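Local coordinates for protein pectate lyase II (Xanthomonas campestris pv. campestris, PDB 2QY1) that probably cleaves pectate, the polygalacturonate of plant cell walls, as a secreted lyase of polysaccharide lyase family 1 built on a parallel beta-helix, at residues A[58-64]-A[106-110]; A[243-247]-A[311-315]. The protein carries 2 engineered substitutions. One frame throughout, in Å; residues are numbered along the deposited sequence.

Contact 1. Residues A[58-64]-A[106-110]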
loop_
_atom_site.group_PDB
_atom_site.type_symbol
_atom_site.label_atom_id
_atom_site.label_comp_id
_atom_site.label_asym_id
_atom_site.label_seq_id
_atom_site.Cartn_x
_atom_site.Cartn_y
_atom_site.Cartn_z
ATOM N N GLN A 58 9.228 12.198 15.922
ATOM C CA GLN A 58 9.506 10.982 15.156
ATOM C C GLN A 58 10.480 11.166 13.989
ATOM O O GLN A 58 11.409 10.369 13.831
ATOM C CB GLN A 58 8.203 10.327 14.681
ATOM C CG GLN A 58 7.205 10.000 15.799
ATOM C CD GLN A 58 7.836 9.206 16.930
ATOM O OE1 GLN A 58 8.468 9.774 17.829
ATOM N NE2 GLN A 58 7.665 7.891 16.896
ATOM N N TRP A 59 10.286 12.223 13.200
ATOM C CA TRP A 59 11.077 12.434 11.981
ATOM C C TRP A 59 12.566 12.614 12.268
ATOM O O TRP A 59 13.415 12.294 11.430
ATOM C CB TRP A 59 10.523 13.608 11.156
ATOM C CG TRP A 59 10.769 14.980 11.732
ATOM C CD1 TRP A 59 9.953 15.674 12.579
ATOM C CD2 TRP A 59 11.899 15.826 11.481
ATOM N NE1 TRP A 59 10.509 16.896 12.881
ATOM C CE2 TRP A 59 11.703 17.016 12.219
ATOM C CE3 TRP A 59 13.064 15.692 10.711
ATOM C CZ2 TRP A 59 12.626 18.065 12.208
ATOM C CZ3 TRP A 59 13.983 16.740 10.698
ATOM C CH2 TRP A 59 13.758 17.909 11.445
ATOM N N LYS A 60 12.854 13.106 13.471
ATOM C CA LYS A 60 14.204 13.397 13.942
ATOM C C LYS A 60 14.978 12.135 14.323
ATOM O O LYS A 60 16.212 12.145 14.367
ATOM C CB LYS A 60 14.127 14.308 15.170
ATOM C CG LYS A 60 13.194 15.506 15.019
ATOM C CD LYS A 60 13.095 16.296 16.320
ATOM C CE LYS A 60 12.488 17.669 16.093
ATOM N NZ LYS A 60 13.458 18.574 15.415
ATOM N N LEU A 61 14.248 11.059 14.609
ATOM C CA LEU A 61 14.843 9.819 15.105
ATOM C C LEU A 61 15.143 8.847 13.963
ATOM O O LEU A 61 14.501 8.919 12.911
ATOM C CB LEU A 61 13.913 9.167 16.138
ATOM C CG LEU A 61 13.615 9.992 17.395
ATOM C CD1 LEU A 61 12.450 9.392 18.176
ATOM C CD2 LEU A 61 14.851 10.115 18.275
ATOM N N PRO A 62 16.131 7.947 14.155
ATOM C CA PRO A 62 16.395 6.915 13.147
ATOM C C PRO A 62 15.228 5.949 12.964
ATOM O O PRO A 62 14.490 5.668 13.919
ATOM C CB PRO A 62 17.621 6.173 13.698
ATOM C CG PRO A 62 17.670 6.500 15.142
ATOM C CD PRO A 62 17.075 7.866 15.288
ATOM N N ALA A 63 15.073 5.453 11.739
ATOM C CA ALA A 63 14.027 4.489 11.412
ATOM C C ALA A 63 14.245 3.159 12.129
ATOM O O ALA A 63 15.382 2.776 12.417
ATOM C CB ALA A 63 13.966 4.270 9.905
ATOM N N LYS A 64 13.141 2.477 12.424
ATOM C CA LYS A 64 13.154 1.108 12.935
ATOM C C LYS A 64 12.448 0.247 11.892
ATOM O O LYS A 64 11.230 0.357 11.708
ATOM C CB LYS A 64 12.430 1.024 14.283
ATOM C CG LYS A 64 13.178 1.674 15.451
ATOM C CD LYS A 64 12.225 2.282 16.490
ATOM C CE LYS A 64 11.406 1.236 17.231
ATOM N NZ LYS A 64 10.487 1.843 18.254
ATOM N N LEU A 106 2.861 5.687 13.488
ATOM C CA LEU A 106 3.712 6.789 13.944
ATOM C C LEU A 106 5.206 6.456 13.972
ATOM O O LEU A 106 5.880 6.620 14.999
ATOM C CB LEU A 106 3.230 7.297 15.309
ATOM C CG LEU A 106 1.852 7.968 15.327
ATOM C CD1 LEU A 106 1.269 7.952 16.737
ATOM C CD2 LEU A 106 1.937 9.396 14.786
ATOM N N LEU A 107 5.713 6.002 12.830
ATOM C CA LEU A 107 7.093 5.530 12.721
ATOM C C LEU A 107 8.123 6.651 12.770
ATOM O O LEU A 107 7.875 7.763 12.304
ATOM C CB LEU A 107 7.286 4.718 11.438
ATOM C CG LEU A 107 6.413 3.483 11.218
ATOM C CD1 LEU A 107 6.786 2.826 9.909
ATOM C CD2 LEU A 107 6.555 2.500 12.362
ATOM N N GLN A 108 9.277 6.324 13.344
ATOM C CA GLN A 108 10.451 7.186 13.358
ATOM C C GLN A 108 11.110 7.175 11.980
ATOM O O GLN A 108 10.998 6.192 11.242
ATOM C CB GLN A 108 11.460 6.684 14.402
ATOM C CG GLN A 108 10.912 6.587 15.831
ATOM C CD GLN A 108 11.910 6.033 16.846
ATOM O OE1 GLN A 108 11.587 5.913 18.030
ATOM N NE2 GLN A 108 13.120 5.706 16.397
ATOM N N GLY A 109 11.799 8.260 11.640
ATOM C CA GLY A 109 12.654 8.266 10.456
ATOM C C GLY A 109 12.364 9.344 9.433
ATOM O O GLY A 109 13.210 9.632 8.588
ATOM N N GLY A 110 11.169 9.928 9.498
ATOM C CA GLY A 110 10.767 10.973 8.558
ATOM C C GLY A 110 10.676 10.419 7.153
ATOM O O GLY A 110 9.856 9.545 6.882
HETATM O O HOH W 1 8.978 5.877 18.668
HETATM O O HOH W 2 10.711 3.440 11.431
#
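Loops without regular secondary structure can hold each other when glutamine side chains and main-chain groups exchange hydrogen bonds, and 106-110 does so against 58-64. It begins at Leu106, whose O accepts a hydrogen bond from Gln58 NE2 at 2.9 Å. Leu107 turns its side chain away, and its O packs 3.5 Å from Gln58 CB. Gln108 gives up the most surface: its extended side chain crosses the bend of 58-64, Gln108 NE2 donates to Pro62 O at 2.8 Å, and waters join Gln108 OE1 to Gln58 NE2 and Gln108 O to Lys64 N. At Gly109, N donates to Gln58 O at 3.1 Å. Gln58 O also accepts a hydrogen bond from Leu61 N at 3.0 Å, closing the type I beta turn from Gln58 to Leu61. A side chain on Gly109 would strike Ala63 CB, and its phi of 124° also calls for glycine. Gly110, also at positive phi, slips past Trp59, with N 3.5 Å from Trp59 CA; the indole touches Cys143, disulfide-bonded to Cys56. As in the parallel beta-helix of pectate lyases, two irregular loops, each linking one sheet to the next, meet across the intervening coil of strands 74-78 and 87-91.

Contact 2. Residues A[243-247]-A[311-315]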
loop_
_atom_site.group_PDB
_atom_site.type_symbol
_atom_site.label_atom_id
_atom_site.label_comp_id
_atom_site.label_asym_id
_atom_site.label_seq_id
_atom_site.Cartn_x
_atom_site.Cartn_y
_atom_site.Cartn_z
ATOM N N SER A 243 -15.722 -0.361 -9.489
ATOM C CA SER A 243 -16.590 -0.553 -8.316
ATOM C C SER A 243 -16.022 -0.055 -6.980
ATOM O O SER A 243 -16.188 -0.702 -5.941
ATOM C CB SER A 243 -17.010 -2.027 -8.199
ATOM O OG SER A 243 -17.813 -2.414 -9.299
ATOM N N ASN A 244 -15.350 1.092 -7.013
ATOM C CA ASN A 244 -14.895 1.745 -5.792
ATOM C C ASN A 244 -16.005 2.638 -5.237
ATOM O O ASN A 244 -17.008 2.889 -5.909
ATOM C CB ASN A 244 -13.620 2.562 -6.050
ATOM C CG ASN A 244 -12.490 1.729 -6.637
ATOM O OD1 ASN A 244 -12.270 1.724 -7.848
ATOM N ND2 ASN A 244 -11.773 1.019 -5.781
ATOM N N TYR A 245 -15.822 3.102 -4.006
ATOM C CA TYR A 245 -16.753 4.024 -3.362
ATOM C C TYR A 245 -15.984 5.299 -3.026
ATOM O O TYR A 245 -15.116 5.289 -2.151
ATOM C CB TYR A 245 -17.322 3.382 -2.090
ATOM C CG TYR A 245 -18.546 4.053 -1.495
ATOM C CD1 TYR A 245 -19.793 3.430 -1.545
ATOM C CD2 TYR A 245 -18.456 5.292 -0.855
ATOM C CE1 TYR A 245 -20.919 4.026 -0.986
ATOM C CE2 TYR A 245 -19.577 5.899 -0.297
ATOM C CZ TYR A 245 -20.805 5.259 -0.366
ATOM O OH TYR A 245 -21.917 5.851 0.181
ATOM N N PHE A 246 -16.293 6.382 -3.740
ATOM C CA PHE A 246 -15.625 7.671 -3.547
ATOM C C PHE A 246 -16.551 8.672 -2.857
ATOM O O PHE A 246 -17.702 8.842 -3.267
ATOM C CB PHE A 246 -15.196 8.272 -4.892
ATOM C CG PHE A 246 -14.190 7.453 -5.654
ATOM C CD1 PHE A 246 -14.600 6.602 -6.674
ATOM C CD2 PHE A 246 -12.826 7.559 -5.375
ATOM C CE1 PHE A 246 -13.674 5.855 -7.395
ATOM C CE2 PHE A 246 -11.893 6.815 -6.092
ATOM C CZ PHE A 246 -12.318 5.958 -7.103
ATOM N N GLU A 247 -16.045 9.334 -1.818
ATOM C CA GLU A 247 -16.730 10.490 -1.219
ATOM C C GLU A 247 -15.738 11.390 -0.488
ATOM O O GLU A 247 -14.687 10.921 -0.042
ATOM C CB GLU A 247 -17.876 10.064 -0.288
ATOM C CG GLU A 247 -17.460 9.226 0.919
ATOM C CD GLU A 247 -18.626 8.893 1.833
ATOM O OE1 GLU A 247 -19.737 9.421 1.610
ATOM O OE2 GLU A 247 -18.434 8.102 2.778
ATOM N N ALA A 311 -20.827 -1.801 -5.826
ATOM C CA ALA A 311 -20.143 -0.552 -5.475
ATOM C C ALA A 311 -20.777 0.227 -4.322
ATOM O O ALA A 311 -20.064 0.753 -3.467
ATOM C CB ALA A 311 -20.008 0.336 -6.704
ATOM N N ALA A 312 -22.110 0.293 -4.301
ATOM C CA ALA A 312 -22.840 1.011 -3.252
ATOM C C ALA A 312 -22.652 0.381 -1.871
ATOM O O ALA A 312 -22.766 1.063 -0.850
ATOM C CB ALA A 312 -24.322 1.108 -3.600
ATOM N N GLN A 313 -22.354 -0.918 -1.852
ATOM C CA GLN A 313 -22.171 -1.667 -0.610
ATOM C C GLN A 313 -20.721 -1.650 -0.111
ATOM O O GLN A 313 -20.444 -2.096 1.004
ATOM C CB GLN A 313 -22.651 -3.112 -0.788
ATOM C CG GLN A 313 -24.151 -3.241 -1.077
ATOM C CD GLN A 313 -24.574 -4.661 -1.423
ATOM O OE1 GLN A 313 -25.529 -4.868 -2.176
ATOM N NE2 GLN A 313 -23.871 -5.644 -0.874
ATOM N N VAL A 314 -19.815 -1.121 -0.934
ATOM C CA VAL A 314 -18.374 -1.105 -0.633
ATOM C C VAL A 314 -18.022 -0.348 0.654
ATOM O O VAL A 314 -17.221 -0.832 1.452
ATOM C CB VAL A 314 -17.538 -0.590 -1.847
ATOM C CG1 VAL A 314 -16.124 -0.175 -1.432
ATOM C CG2 VAL A 314 -17.480 -1.652 -2.934
ATOM N N LYS A 315 -18.624 0.823 0.863
ATOM C CA LYS A 315 -18.389 1.596 2.086
ATOM C C LYS A 315 -18.609 0.746 3.338
ATOM O O LYS A 315 -17.715 0.633 4.176
ATOM C CB LYS A 315 -19.263 2.856 2.131
ATOM C CG LYS A 315 -19.164 3.640 3.441
ATOM C CD LYS A 315 -19.879 4.983 3.358
ATOM C CE LYS A 315 -19.869 5.700 4.706
ATOM N NZ LYS A 315 -20.435 7.083 4.622
HETATM O O HOH W 3 -20.483 -2.714 -8.852
#
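The ring of Tyr245 lies under the aliphatic start of Lys315: CB of the lysine stands 3.6 Å from the ring centroid and only 5° off its normal, a CH-pi contact squarely over the face. Around the ring edge come two carbonyls of the turn leading into helix 314-321, Ala311 O at 3.3 Å from Tyr245 CD1 and Ala312 O at 3.5 Å from Tyr245 CE1. Tyr245 buries more surface here than any other residue of the two segments, and it also stacks with the ring of Tyr270.

From its place over the tyrosine, Lys315 runs on fully extended, all four chi angles near 180°, until NZ forms a salt bridge with Glu247 OE2 at 2.9 Å. The same carboxylate oxygen is hydrogen-bonded to Tyr222 OH, so the acid is held from the neighbouring strand 215-226 as well as from the helix.

Toward Ser243, just before the strand, small side chains and a water take over. Val314 sets CG1 against Tyr245 CB at 3.8 Å and CG2 against Ser243 O at 3.4 Å, while Ala311 CB approaches Ser243 CA at 3.9 Å. A water bridges Ser243 OG and Ala311 N at this end.

The principle illustrated is how a C-terminal helix can be seated on the outside of a beta-helix coil. One lysine serves two chemistries, its CB sitting on an aromatic face and its ammonium group meeting a carboxylate, so the beginning of the helix is joined to strand 245-255 by both dispersion and charge.

In the fold
Contact 1 and contact 2 lie on opposite sides of the chain's centre, each about 19 Å from it, with their own centres 34 Å apart and their nearest atoms about 22 Å apart. They follow in series along the chain, contact 1 closing before contact 2 opens, and do not touch. One lies between loops of the coils, the other where a late helix rests on a coil: in 58-64 with 106-110, two loops pack together, whereas in 243-247 with 311-315 the beginning of helix 314-321 meets a strand. Glutamine amides bonded to main-chain carbonyls mark the first, an aromatic face and a salt bridge the second. No bound substrate or metal appears among the atoms of either contact.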